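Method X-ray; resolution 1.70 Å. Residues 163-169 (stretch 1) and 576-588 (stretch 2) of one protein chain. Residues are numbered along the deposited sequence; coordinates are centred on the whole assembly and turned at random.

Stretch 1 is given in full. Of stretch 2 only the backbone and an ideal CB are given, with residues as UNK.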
# COMPACT_ATOMS: atom_id res chain seq x y z
N ALA A 163 -0.66 -12.44 -8.34
CA ALA A 163 -1.02 -12.45 -6.91
C ALA A 163 -0.59 -11.16 -6.21
O ALA A 163 0.51 -10.67 -6.42
CB ALA A 163 -0.38 -13.64 -6.22
N HIS A 164 -1.48 -10.65 -5.36
CA HIS A 164 -1.13 -9.62 -4.38
C HIS A 164 -0.37 -10.33 -3.25
O HIS A 164 -0.93 -11.19 -2.56
CB HIS A 164 -2.37 -8.95 -3.84
CG HIS A 164 -3.13 -8.19 -4.88
ND1 HIS A 164 -2.53 -7.26 -5.70
CD2 HIS A 164 -4.45 -8.19 -5.20
CE1 HIS A 164 -3.45 -6.72 -6.48
NE2 HIS A 164 -4.62 -7.27 -6.21
N THR A 165 0.89 -9.97 -3.07
CA THR A 165 1.76 -10.67 -2.15
C THR A 165 1.86 -9.90 -0.83
O THR A 165 2.45 -8.84 -0.78
CB THR A 165 3.12 -10.86 -2.84
OG1 THR A 165 2.87 -11.55 -4.09
CG2 THR A 165 4.01 -11.70 -2.04
N HIS A 166 1.25 -10.43 0.21
CA HIS A 166 1.17 -9.75 1.51
C HIS A 166 2.28 -10.32 2.37
O HIS A 166 2.18 -11.44 2.88
CB HIS A 166 -0.19 -9.98 2.10
CG HIS A 166 -1.28 -9.39 1.25
ND1 HIS A 166 -1.33 -8.05 0.96
CD2 HIS A 166 -2.29 -9.98 0.55
CE1 HIS A 166 -2.34 -7.83 0.13
NE2 HIS A 166 -2.96 -8.97 -0.11
N ILE A 167 3.33 -9.51 2.52
CA ILE A 167 4.54 -9.93 3.22
C ILE A 167 4.48 -9.42 4.65
O ILE A 167 4.20 -8.25 4.85
CB ILE A 167 5.79 -9.35 2.55
CG1 ILE A 167 5.82 -9.73 1.07
CG2 ILE A 167 7.06 -9.85 3.26
CD1 ILE A 167 6.81 -8.91 0.29
N TRP A 168 4.71 -10.30 5.62
CA TRP A 168 4.85 -9.89 7.01
C TRP A 168 6.21 -10.28 7.53
O TRP A 168 6.51 -11.49 7.67
CB TRP A 168 3.76 -10.42 7.92
CG TRP A 168 3.91 -9.94 9.33
CD1 TRP A 168 3.84 -10.70 10.46
CD2 TRP A 168 4.22 -8.60 9.76
NE1 TRP A 168 4.08 -9.93 11.55
CE2 TRP A 168 4.29 -8.64 11.17
CE3 TRP A 168 4.39 -7.37 9.11
CZ2 TRP A 168 4.55 -7.50 11.95
CZ3 TRP A 168 4.69 -6.25 9.88
CH2 TRP A 168 4.75 -6.33 11.29
N LYS A 169 7.00 -9.25 7.85
CA LYS A 169 8.34 -9.42 8.40
C LYS A 169 8.30 -9.72 9.91
O LYS A 169 8.96 -9.08 10.72
CB LYS A 169 9.20 -8.17 8.10
CG LYS A 169 8.69 -6.87 8.72
CD LYS A 169 9.57 -5.67 8.37
CE LYS A 169 9.08 -4.46 9.18
NZ LYS A 169 9.85 -3.24 8.90
N UNK A 576 -10.63 -5.90 -1.88
CA UNK A 576 -10.09 -6.36 -0.60
C UNK A 576 -8.83 -7.17 -0.75
O UNK A 576 -8.01 -7.20 0.18
CB UNK A 576 -11.14 -7.19 0.14
N UNK A 577 -8.62 -7.78 -1.91
CA UNK A 577 -7.42 -8.59 -2.15
C UNK A 577 -6.11 -7.77 -2.15
O UNK A 577 -5.03 -8.31 -1.89
CB UNK A 577 -7.56 -9.32 -3.49
N UNK A 578 -6.22 -6.47 -2.42
CA UNK A 578 -5.06 -5.57 -2.39
C UNK A 578 -4.48 -5.35 -0.99
O UNK A 578 -3.37 -4.82 -0.88
CB UNK A 578 -5.45 -4.22 -2.99
N UNK A 579 -5.24 -5.71 0.04
CA UNK A 579 -4.97 -5.29 1.42
C UNK A 579 -4.60 -6.47 2.30
O UNK A 579 -5.30 -7.51 2.33
CB UNK A 579 -6.19 -4.57 2.01
N UNK A 580 -3.56 -6.29 3.10
CA UNK A 580 -3.16 -7.29 4.06
C UNK A 580 -3.75 -7.04 5.44
O UNK A 580 -4.48 -6.04 5.66
CB UNK A 580 -1.63 -7.34 4.15
N UNK A 581 -3.45 -7.94 6.38
CA UNK A 581 -3.88 -7.81 7.78
C UNK A 581 -2.69 -7.82 8.73
O UNK A 581 -2.86 -8.12 9.92
CB UNK A 581 -4.85 -8.94 8.15
N UNK A 582 -1.51 -7.46 8.22
CA UNK A 582 -0.30 -7.49 9.03
C UNK A 582 -0.44 -6.54 10.24
O UNK A 582 -1.08 -5.47 10.13
CB UNK A 582 0.91 -7.11 8.18
N UNK A 583 0.16 -6.89 11.38
CA UNK A 583 -0.03 -6.03 12.59
C UNK A 583 0.93 -4.85 12.65
O UNK A 583 1.82 -4.77 13.52
CB UNK A 583 0.15 -6.87 13.86
N UNK A 584 0.76 -3.95 11.69
CA UNK A 584 1.55 -2.73 11.53
C UNK A 584 0.62 -1.65 10.99
O UNK A 584 -0.15 -1.90 10.08
CB UNK A 584 2.75 -2.95 10.60
N UNK A 585 0.75 -0.44 11.51
CA UNK A 585 0.02 0.70 10.97
C UNK A 585 0.40 0.99 9.51
O UNK A 585 -0.39 1.52 8.77
CB UNK A 585 0.28 1.94 11.83
N UNK A 586 1.59 0.59 9.08
CA UNK A 586 1.99 0.78 7.69
C UNK A 586 1.19 -0.09 6.72
O UNK A 586 1.07 0.26 5.53
CB UNK A 586 3.48 0.48 7.54
N UNK A 587 0.75 -1.25 7.20
CA UNK A 587 0.23 -2.33 6.35
C UNK A 587 -1.20 -2.74 6.59
O UNK A 587 -1.81 -3.31 5.69
CB UNK A 587 1.11 -3.57 6.52
N UNK A 588 -1.75 -2.48 7.77
CA UNK A 588 -3.00 -3.13 8.17
C UNK A 588 -4.17 -2.51 7.41
O UNK A 588 -4.51 -1.35 7.60
CB UNK A 588 -3.22 -3.01 9.68

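Stretch 1 is mostly strand and offers two histidine rings and an indole, at His164, His166 and Trp168, and stretch 2 runs past them two residues at a time.

Position 576 has nothing of stretch 1 within reach of its CB and opens a type I turn, so almost any turn-compatible residue would do; it is Glu576.

At 577 the ideal CB points sideways, 3.7 Å from His164 CD2, which favours something small. The backbone O lies near the plane of the His166 ring. The residue is Ala577, and His166 NE2 donates to Ala577 O at 2.8 Å, a bond made by the backbone, so it does not itself select the side chain.

At 578 CA-to-CB points away, yet CA sits over the His164 ring, 4.1 Å from its centroid. A long or flat side chain that turns back could cover the imidazole; leucine, methionine or an aromatic would suit. Phe578 brings its ring back so that Phe578 CE1 lies 3.2 Å from His164 CE1, the planes oblique at 38°.

Position 579 also points away and puts few demands on its side chain; Asn579 closes the turn, its carbonyl O over a face of the His166 ring.

At 580 the CB would point toward the strand, only 3.3 Å from His166 ND1. That is tight, and phi/psi of -95/179 does not itself require glycine, so the argument is steric. Gly580 lets its CA lie over the imidazole face, 4.0 Å from the centroid.

Position 581 points away, leaving the choice free as far as stretch 1 is concerned; it is Phe581.

At 582 CB points toward the strand, 3.6 Å from Trp168 CE3, and Ile167 O lies 4.8 Å from the ideal CB of 582, an acceptor within reach. A side chain with a donor at its end would suit: glutamine, lysine or arginine. Gln582 NE2 donates to Ile167 O at 3.0 Å, nearly straight at 170°, and also to a water, 2.9 Å from NE2, that lies 2.8 Å from His166 ND1.

At 583, phi of -84° admits proline, and the indole face invites aliphatic carbon. Pro583 lays CD 3.8 Å from the centroid of the five-membered ring of Trp168.

At 584 CB comes 3.9 Å from Trp168 CZ3, favouring a small residue; Ser584 fits.

Positions 585 and 586 are out of reach, being Tyr585 and His586. At 587 CB points toward the strand with room to extend, suiting a branched aliphatic; Leu587 CD1 reaches Trp168 CE3 at 3.7 Å. Position 588 has nothing of stretch 1 within 5.5 Å of its ideal CB, so stretch 1 sets no preference; it is Asn588.

Stretch 2, residues 576-588: EAFNGFQPSYHLN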
# COMPACT_ATOMS: atom_id res chain seq x y z
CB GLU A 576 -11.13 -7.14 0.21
CG GLU A 576 -12.30 -6.25 0.63
CD GLU A 576 -13.27 -6.93 1.56
OE1 GLU A 576 -12.82 -7.70 2.44
OE2 GLU A 576 -14.48 -6.67 1.44
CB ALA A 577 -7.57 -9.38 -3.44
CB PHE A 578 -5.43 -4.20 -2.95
CG PHE A 578 -5.61 -4.15 -4.44
CD1 PHE A 578 -4.52 -3.88 -5.27
CD2 PHE A 578 -6.86 -4.30 -5.02
CE1 PHE A 578 -4.69 -3.79 -6.64
CE2 PHE A 578 -7.04 -4.20 -6.41
CZ PHE A 578 -5.95 -3.98 -7.21
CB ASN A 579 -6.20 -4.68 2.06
CG ASN A 579 -6.57 -3.33 1.49
OD1 ASN A 579 -6.07 -2.89 0.47
ND2 ASN A 579 -7.50 -2.68 2.16
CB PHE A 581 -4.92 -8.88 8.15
CG PHE A 581 -4.46 -10.29 7.91
CD1 PHE A 581 -3.71 -10.97 8.86
CD2 PHE A 581 -4.75 -10.93 6.71
CE1 PHE A 581 -3.27 -12.27 8.63
CE2 PHE A 581 -4.30 -12.22 6.47
CZ PHE A 581 -3.55 -12.88 7.42
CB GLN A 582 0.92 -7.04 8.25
CG GLN A 582 1.26 -7.85 7.02
CD GLN A 582 0.64 -7.32 5.76
OE1 GLN A 582 -0.51 -6.83 5.79
NE2 GLN A 582 1.37 -7.38 4.66
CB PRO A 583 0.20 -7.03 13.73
CG PRO A 583 1.22 -7.98 13.16
CD PRO A 583 0.80 -8.17 11.73
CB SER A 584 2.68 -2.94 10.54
OG SER A 584 3.36 -1.72 10.26
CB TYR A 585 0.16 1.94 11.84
CG TYR A 585 1.56 2.49 11.95
CD1 TYR A 585 2.42 2.03 12.93
CD2 TYR A 585 2.04 3.43 11.03
CE1 TYR A 585 3.73 2.51 13.03
CE2 TYR A 585 3.32 3.94 11.14
CZ TYR A 585 4.15 3.49 12.15
OH TYR A 585 5.43 3.98 12.24
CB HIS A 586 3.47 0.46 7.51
CG HIS A 586 4.39 1.49 8.08
ND1 HIS A 586 5.08 1.30 9.26
CD2 HIS A 586 4.72 2.71 7.64
CE1 HIS A 586 5.82 2.37 9.51
NE2 HIS A 586 5.62 3.24 8.55
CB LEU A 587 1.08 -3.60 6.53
CG LEU A 587 2.58 -3.47 6.40
CD1 LEU A 587 3.27 -4.79 6.72
CD2 LEU A 587 2.94 -2.98 5.02
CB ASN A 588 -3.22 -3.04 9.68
CG ASN A 588 -4.29 -4.00 10.14
OD1 ASN A 588 -4.05 -5.20 10.39
ND2 ASN A 588 -5.47 -3.49 10.25
O HOH W 1 0.43 -6.23 2.13
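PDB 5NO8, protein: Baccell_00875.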